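Side-chain contacts in similar to yteR (Bacilus subtilis) (PDB 4WU0), which probably hydrolyses unsaturated rhamnogalacturonan fragments of pectin, as a family 105 glycoside hydrolase related to YteR: residues D130-G135 with H157-T162; N165-D168 with L173-H176. All blocks are in the same frame, centred on the assembly; numbering follows the deposited sequence.

Overall arrangement
Both contacts draw on helix 152-166, the first on its body and the second on its C-terminal end, and their centres lie about 12 Å apart on the same side of the chain's centre. Contact 1 is the deeper, about 11 Å from that centre, every touching residue buried: an antiparallel helix pair joined by apolar side chains, with no hydrogen bond across it. Contact 2, about 16 Å out and buried at four of its seven touching residues, is held by two backbone hydrogen bonds that fold the chain back after the helix, with leucines inward and polar or charged groups at its margin. The contacts touch through a weak hydrogen bond between Asp130 OD1 and His176 NE2.

Contact 1 of 2, residues D130-G135 with H157-T162; sequences DGLYMG and HQFIIT
Leu132 and Phe159 join two consecutive antiparallel helices, 129-146 and 152-166, of an (alpha/alpha)-barrel, the fold expected of a GH88/GH105 hydrolase. The axes of the two short segments run at 174° and approach to 11.0 Å, and Leu132 reaches into the gap to meet Phe159 and Thr162. Its CD1 methyl stands over the centre of one face of the Phe159 ring, 4.0 Å from the centroid and only 5° off the normal, a well-centred CH-pi contact. The other methyl, CD2, turns to Thr162 and lies 3.6 Å from OG1 and 3.9 Å from CG2, the two side chains lying alongside each other and pointing opposite ways. With OG1 beside its own backbone N (chi1 -64°), Thr162 can reach back one turn to Gln158 O, at 2.8 Å. That carbonyl also accepts the helical bond from Thr162 N, one donor on each side of the carbonyl plane; the hydroxyl is thus satisfied within its helix, although its neighbour across the contact is a methyl. Gln158 adds a little packing on Leu132 CD1 through its backbone O and CB, its amide being engaged by Phe117 and Asp154. Phe159 also packs on Ala136 and Thr137 of helix 129-146, and on Thr212 of helix 199-215, whose Tyr205 hydroxyl bonds to Phe159 O.

Contact 2 of 2, residues N165-D168 with L173-H176; sequences NLKD and LLYH
Leu166 and Tyr175 meet where the chain turns back after helix 152-166, closed by a single antiparallel bridge in which Lys167 and Leu174 form the non-hydrogen-bonded pair, their CA atoms 4.2 Å apart. Two backbone hydrogen bonds flank this pair. Asp168 N gives a nearly straight bond to Leu173 O, 2.8 Å long with 172° at the hydrogen, whereas Tyr175 N reaches Leu166 O at 3.0 Å from a position tilted out of the carbonyl plane. Leu166 O gains a further, weaker CA-H...O contact from Leu174 CA, at 3.3 Å, and it lies at the edge of the tyrosine ring, near the ring plane.

Apolar packing lies on the inner side. Leu166 CB is 4.2 Å from Leu174 CD2, and the Leu174 CG sits over the backbone of Lys167. Leu174 continues inward to Met202 and Tyr205 of helix 199-215, and Leu173 to Ala236 and Leu237 of helix 223-240. Separately, the Leu166 CD2 methyl lies on a backbone carbonyl oxygen, Tyr175 O, at 3.4 Å.

Polar groups gather at the margin. Lys167 bends at its last two torsions, and its NZ hydrogen-bonds to Asn169 OD1, within the turn. The Asp168 carboxylate likewise stays in the turn, OD1 accepting from Lys170 N and OD2 pairing with Thr171 OG1. With CG anti to the backbone N (chi1 171°), the Asp168 side chain meets that of Tyr175 at a slant, the carboxylate turned 51° from the plane of the ring; their closest pair is Asp168 CB and Tyr175 CE2, 3.7 Å apart.

Contact 1 of 2, residues D130-G135 with H157-T162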
ATOM      1  N   ASP A 130      -5.625   2.339  -4.550  1.00 13.98           N
ATOM      2  CA  ASP A 130      -4.237   1.904  -4.641  1.00 15.10           C
ATOM      3  C   ASP A 130      -3.300   3.085  -4.883  1.00 13.13           C
ATOM      4  O   ASP A 130      -2.211   3.136  -4.321  1.00 14.53           O
ATOM      5  CB  ASP A 130      -3.989   0.895  -5.798  1.00 17.10           C
ATOM      6  CG  ASP A 130      -5.008  -0.224  -5.893  1.00 20.87           C
ATOM      7  OD1 ASP A 130      -6.203   0.021  -5.743  1.00 18.80           O
ATOM      8  OD2 ASP A 130      -4.593  -1.378  -6.160  1.00 22.77           O
ATOM      9  N   GLY A 131      -3.697   4.011  -5.764  1.00 12.83           N
ATOM     10  CA  GLY A 131      -2.846   5.108  -6.177  1.00 13.78           C
ATOM     11  C   GLY A 131      -2.459   6.088  -5.096  1.00 15.48           C
ATOM     12  O   GLY A 131      -1.433   6.751  -5.193  1.00 16.39           O
ATOM     13  N   LEU A 132      -3.305   6.228  -4.076  1.00 13.66           N
ATOM     14  CA  LEU A 132      -2.985   7.113  -2.975  1.00 13.10           C
ATOM     15  C   LEU A 132      -1.744   6.653  -2.245  1.00 14.33           C
ATOM     16  O   LEU A 132      -1.002   7.470  -1.718  1.00 14.97           O
ATOM     17  CB  LEU A 132      -4.165   7.224  -2.004  1.00 12.90           C
ATOM     18  CG  LEU A 132      -5.231   8.245  -2.409  1.00 12.64           C
ATOM     19  CD1 LEU A 132      -4.676   9.656  -2.326  1.00 16.07           C
ATOM     20  CD2 LEU A 132      -5.796   7.957  -3.796  1.00 14.29           C
ATOM     21  N   TYR A 133      -1.510   5.346  -2.212  1.00 12.19           N
ATOM     22  CA  TYR A 133      -0.319   4.802  -1.570  1.00 12.49           C
ATOM     23  C   TYR A 133       0.883   4.947  -2.491  1.00 13.62           C
ATOM     24  O   TYR A 133       1.969   5.307  -2.035  1.00 14.29           O
ATOM     25  CB  TYR A 133      -0.503   3.319  -1.243  1.00 14.53           C
ATOM     26  CG  TYR A 133       0.666   2.732  -0.493  1.00 12.04           C
ATOM     27  CD1 TYR A 133       0.872   3.033   0.839  1.00 14.00           C
ATOM     28  CD2 TYR A 133       1.573   1.897  -1.118  1.00 11.95           C
ATOM     29  CE1 TYR A 133       1.927   2.497   1.511  1.00 12.01           C
ATOM     30  CE2 TYR A 133       2.634   1.353  -0.444  1.00 14.02           C
ATOM     31  CZ  TYR A 133       2.808   1.644   0.873  1.00 12.91           C
ATOM     32  OH  TYR A 133       3.866   1.081   1.569  1.00 13.54           O
ATOM     33  N   MET A 134       0.694   4.677  -3.786  1.00 12.72           N
ATOM     34  CA  MET A 134       1.826   4.682  -4.722  1.00 12.18           C
ATOM     35  C   MET A 134       2.348   6.081  -5.015  1.00 12.40           C
ATOM     36  O   MET A 134       3.552   6.282  -5.236  1.00 15.35           O
ATOM     37  CB  MET A 134       1.442   4.051  -6.059  1.00 12.64           C
ATOM     38  CG  MET A 134       0.656   2.757  -5.957  1.00 15.37           C
ATOM     39  SD  MET A 134       1.509   1.496  -5.034  1.00 15.93           S
ATOM     40  CE  MET A 134       0.185   0.269  -4.936  1.00 16.72           C
ATOM     41  N   GLY A 135       1.420   7.023  -5.104  1.00 13.10           N
ATOM     42  CA  GLY A 135       1.688   8.342  -5.660  1.00 14.79           C
ATOM     43  C   GLY A 135       1.748   9.414  -4.601  1.00 13.63           C
ATOM     44  O   GLY A 135       2.817   9.859  -4.259  1.00 15.38           O
ATOM     45  N   HIS A 157      -4.924  17.421  -0.020  1.00 15.81           N
ATOM     46  CA  HIS A 157      -6.143  17.625  -0.812  1.00 16.31           C
ATOM     47  C   HIS A 157      -6.517  16.348  -1.566  1.00 16.21           C
ATOM     48  O   HIS A 157      -7.705  15.993  -1.675  1.00 18.39           O
ATOM     49  CB  HIS A 157      -5.907  18.769  -1.800  1.00 18.33           C
ATOM     50  CG  HIS A 157      -7.079  19.076  -2.678  1.00 18.90           C
ATOM     51  ND1 HIS A 157      -8.197  19.748  -2.230  1.00 25.95           N
ATOM     52  CD2 HIS A 157      -7.301  18.807  -3.987  1.00 25.77           C
ATOM     53  CE1 HIS A 157      -9.050  19.894  -3.228  1.00 21.85           C
ATOM     54  NE2 HIS A 157      -8.531  19.326  -4.303  1.00 24.17           N
ATOM     55  N   GLN A 158      -5.521  15.624  -2.065  1.00 15.24           N
ATOM     56  CA  GLN A 158      -5.821  14.387  -2.788  1.00 17.77           C
ATOM     57  C   GLN A 158      -6.450  13.334  -1.883  1.00 15.17           C
ATOM     58  O   GLN A 158      -7.392  12.652  -2.281  1.00 15.50           O
ATOM     59  CB  GLN A 158      -4.578  13.843  -3.467  1.00 20.86           C
ATOM     60  CG  GLN A 158      -4.058  14.842  -4.495  1.00 21.20           C
ATOM     61  CD  GLN A 158      -3.268  14.204  -5.587  1.00 23.58           C
ATOM     62  OE1 GLN A 158      -3.654  13.159  -6.127  1.00 20.26           O
ATOM     63  NE2 GLN A 158      -2.140  14.828  -5.930  1.00 23.74           N
ATOM     64  N   PHE A 159      -5.961  13.212  -0.655  1.00 14.13           N
ATOM     65  CA  PHE A 159      -6.592  12.310   0.302  1.00 14.48           C
ATOM     66  C   PHE A 159      -8.013  12.709   0.636  1.00 14.39           C
ATOM     67  O   PHE A 159      -8.888  11.852   0.755  1.00 14.98           O
ATOM     68  CB  PHE A 159      -5.789  12.240   1.607  1.00 13.36           C
ATOM     69  CG  PHE A 159      -4.595  11.345   1.512  1.00 13.02           C
ATOM     70  CD1 PHE A 159      -4.717  10.002   1.763  1.00 13.01           C
ATOM     71  CD2 PHE A 159      -3.363  11.844   1.122  1.00 13.60           C
ATOM     72  CE1 PHE A 159      -3.631   9.156   1.661  1.00 13.13           C
ATOM     73  CE2 PHE A 159      -2.264  11.010   1.012  1.00 12.38           C
ATOM     74  CZ  PHE A 159      -2.395   9.665   1.282  1.00 14.48           C
ATOM     75  N   ILE A 160      -8.236  14.012   0.817  1.00 14.57           N
ATOM     76  CA  ILE A 160      -9.545  14.512   1.215  1.00 15.48           C
ATOM     77  C   ILE A 160     -10.588  14.327   0.109  1.00 15.43           C
ATOM     78  O   ILE A 160     -11.709  13.927   0.370  1.00 15.84           O
ATOM     79  CB  ILE A 160      -9.434  15.982   1.638  1.00 16.62           C
ATOM     80  CG1 ILE A 160      -8.693  16.061   2.973  1.00 16.47           C
ATOM     81  CG2 ILE A 160     -10.800  16.641   1.764  1.00 22.22           C
ATOM     82  CD1 ILE A 160      -8.182  17.448   3.352  1.00 17.59           C
ATOM     83  N   ILE A 161     -10.205  14.627  -1.116  1.00 16.64           N
ATOM     84  CA  ILE A 161     -11.104  14.474  -2.256  1.00 15.66           C
ATOM     85  C   ILE A 161     -11.385  12.990  -2.499  1.00 16.12           C
ATOM     86  O   ILE A 161     -12.495  12.618  -2.864  1.00 17.17           O
ATOM     87  CB  ILE A 161     -10.511  15.126  -3.512  1.00 17.18           C
ATOM     88  CG1 ILE A 161     -10.415  16.639  -3.344  1.00 19.62           C
ATOM     89  CG2 ILE A 161     -11.331  14.781  -4.767  1.00 18.24           C
ATOM     90  CD1 ILE A 161     -11.724  17.337  -3.104  1.00 19.95           C
ATOM     91  N   THR A 162     -10.374  12.151  -2.321  1.00 14.91           N
ATOM     92  CA  THR A 162     -10.579  10.724  -2.508  1.00 13.96           C
ATOM     93  C   THR A 162     -11.615  10.208  -1.514  1.00 16.73           C
ATOM     94  O   THR A 162     -12.518   9.467  -1.875  1.00 15.46           O
ATOM     95  CB  THR A 162      -9.254   9.961  -2.401  1.00 14.39           C
ATOM     96  OG1 THR A 162      -8.408  10.377  -3.476  1.00 16.66           O
ATOM     97  CG2 THR A 162      -9.461   8.459  -2.465  1.00 15.33           C
TER

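Contact 2 of 2, residues N165-D168 with L173-H176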
ATOM      1  N   ASN A 165     -15.187  11.358  -2.547  1.00 16.58           N
ATOM      2  CA  ASN A 165     -15.769  10.717  -3.719  1.00 16.07           C
ATOM      3  C   ASN A 165     -15.943   9.214  -3.587  1.00 18.68           C
ATOM      4  O   ASN A 165     -16.829   8.654  -4.237  1.00 17.38           O
ATOM      5  CB  ASN A 165     -14.938  10.993  -4.971  1.00 15.86           C
ATOM      6  CG  ASN A 165     -15.056  12.441  -5.469  1.00 19.77           C
ATOM      7  OD1 ASN A 165     -16.136  13.023  -5.500  1.00 28.55           O
ATOM      8  ND2 ASN A 165     -13.932  13.011  -5.866  1.00 20.98           N
ATOM      9  N   LEU A 166     -15.100   8.546  -2.791  1.00 15.28           N
ATOM     10  CA  LEU A 166     -15.111   7.076  -2.765  1.00 14.58           C
ATOM     11  C   LEU A 166     -15.770   6.452  -1.542  1.00 17.75           C
ATOM     12  O   LEU A 166     -15.993   5.252  -1.523  1.00 16.36           O
ATOM     13  CB  LEU A 166     -13.685   6.508  -2.916  1.00 14.17           C
ATOM     14  CG  LEU A 166     -13.148   6.517  -4.352  1.00 16.28           C
ATOM     15  CD1 LEU A 166     -12.880   7.930  -4.876  1.00 18.77           C
ATOM     16  CD2 LEU A 166     -11.905   5.686  -4.477  1.00 19.66           C
ATOM     17  N   LYS A 167     -16.094   7.254  -0.534  1.00 17.23           N
ATOM     18  CA  LYS A 167     -16.686   6.717   0.686  1.00 18.28           C
ATOM     19  C   LYS A 167     -18.158   6.352   0.540  1.00 21.48           C
ATOM     20  O   LYS A 167     -18.951   7.102  -0.046  1.00 22.42           O
ATOM     21  CB  LYS A 167     -16.544   7.714   1.840  1.00 18.08           C
ATOM     22  CG  LYS A 167     -17.053   7.180   3.185  1.00 23.47           C
ATOM     23  CD  LYS A 167     -16.811   8.175   4.328  1.00 30.45           C
ATOM     24  CE  LYS A 167     -17.711   9.409   4.222  1.00 41.60           C
ATOM     25  NZ  LYS A 167     -19.130   9.122   4.584  1.00 57.69           N
ATOM     26  N   ASP A 168     -18.510   5.207   1.113  1.00 16.29           N
ATOM     27  CA  ASP A 168     -19.895   4.798   1.295  1.00 17.36           C
ATOM     28  C   ASP A 168     -20.392   5.343   2.630  1.00 19.81           C
ATOM     29  O   ASP A 168     -19.836   5.014   3.673  1.00 17.79           O
ATOM     30  CB  ASP A 168     -19.996   3.275   1.298  1.00 17.21           C
ATOM     31  CG  ASP A 168     -21.362   2.784   1.686  1.00 21.34           C
ATOM     32  OD1 ASP A 168     -22.349   3.462   1.340  1.00 24.35           O
ATOM     33  OD2 ASP A 168     -21.464   1.717   2.339  1.00 20.11           O
ATOM     34  N   LEU A 173     -16.910   2.400   4.606  1.00 16.01           N
ATOM     35  CA  LEU A 173     -15.860   1.845   3.771  1.00 15.19           C
ATOM     36  C   LEU A 173     -15.749   2.641   2.470  1.00 14.83           C
ATOM     37  O   LEU A 173     -16.677   3.369   2.100  1.00 15.75           O
ATOM     38  CB  LEU A 173     -16.141   0.369   3.494  1.00 15.20           C
ATOM     39  CG  LEU A 173     -16.196  -0.554   4.717  1.00 16.71           C
ATOM     40  CD1 LEU A 173     -16.747  -1.910   4.328  1.00 18.19           C
ATOM     41  CD2 LEU A 173     -14.817  -0.738   5.359  1.00 15.47           C
ATOM     42  N   LEU A 174     -14.608   2.513   1.791  1.00 16.15           N
ATOM     43  CA  LEU A 174     -14.390   3.176   0.509  1.00 14.90           C
ATOM     44  C   LEU A 174     -14.278   2.141  -0.598  1.00 13.60           C
ATOM     45  O   LEU A 174     -13.611   1.112  -0.457  1.00 13.81           O
ATOM     46  CB  LEU A 174     -13.112   4.037   0.520  1.00 14.77           C
ATOM     47  CG  LEU A 174     -13.154   5.382   1.244  1.00 17.08           C
ATOM     48  CD1 LEU A 174     -13.281   5.202   2.734  1.00 22.97           C
ATOM     49  CD2 LEU A 174     -11.918   6.221   0.920  1.00 21.26           C
ATOM     50  N   TYR A 175     -14.965   2.409  -1.695  1.00 14.00           N
ATOM     51  CA  TYR A 175     -14.918   1.543  -2.855  1.00 13.67           C
ATOM     52  C   TYR A 175     -13.542   1.584  -3.499  1.00 13.18           C
ATOM     53  O   TYR A 175     -12.803   2.552  -3.370  1.00 15.57           O
ATOM     54  CB  TYR A 175     -15.972   1.964  -3.874  1.00 14.13           C
ATOM     55  CG  TYR A 175     -17.379   1.830  -3.383  1.00 14.77           C
ATOM     56  CD1 TYR A 175     -18.062   0.635  -3.501  1.00 15.02           C
ATOM     57  CD2 TYR A 175     -18.030   2.902  -2.794  1.00 15.21           C
ATOM     58  CE1 TYR A 175     -19.367   0.512  -3.039  1.00 15.86           C
ATOM     59  CE2 TYR A 175     -19.320   2.775  -2.326  1.00 15.91           C
ATOM     60  CZ  TYR A 175     -19.974   1.580  -2.454  1.00 17.51           C
ATOM     61  OH  TYR A 175     -21.265   1.459  -2.002  1.00 22.41           O
ATOM     62  N   HIS A 176     -13.223   0.529  -4.238  1.00 13.58           N
ATOM     63  CA  HIS A 176     -11.919   0.359  -4.866  1.00 12.67           C
ATOM     64  C   HIS A 176     -11.575   1.532  -5.816  1.00 12.94           C
ATOM     65  O   HIS A 176     -10.477   2.078  -5.768  1.00 13.64           O
ATOM     66  CB  HIS A 176     -11.949  -0.962  -5.623  1.00 12.79           C
ATOM     67  CG  HIS A 176     -10.652  -1.370  -6.254  1.00 12.57           C
ATOM     68  ND1 HIS A 176     -10.521  -2.564  -6.931  1.00 16.09           N
ATOM     69  CD2 HIS A 176      -9.447  -0.762  -6.330  1.00 14.34           C
ATOM     70  CE1 HIS A 176      -9.293  -2.667  -7.401  1.00 16.47           C
ATOM     71  NE2 HIS A 176      -8.615  -1.601  -7.033  1.00 16.57           N
TER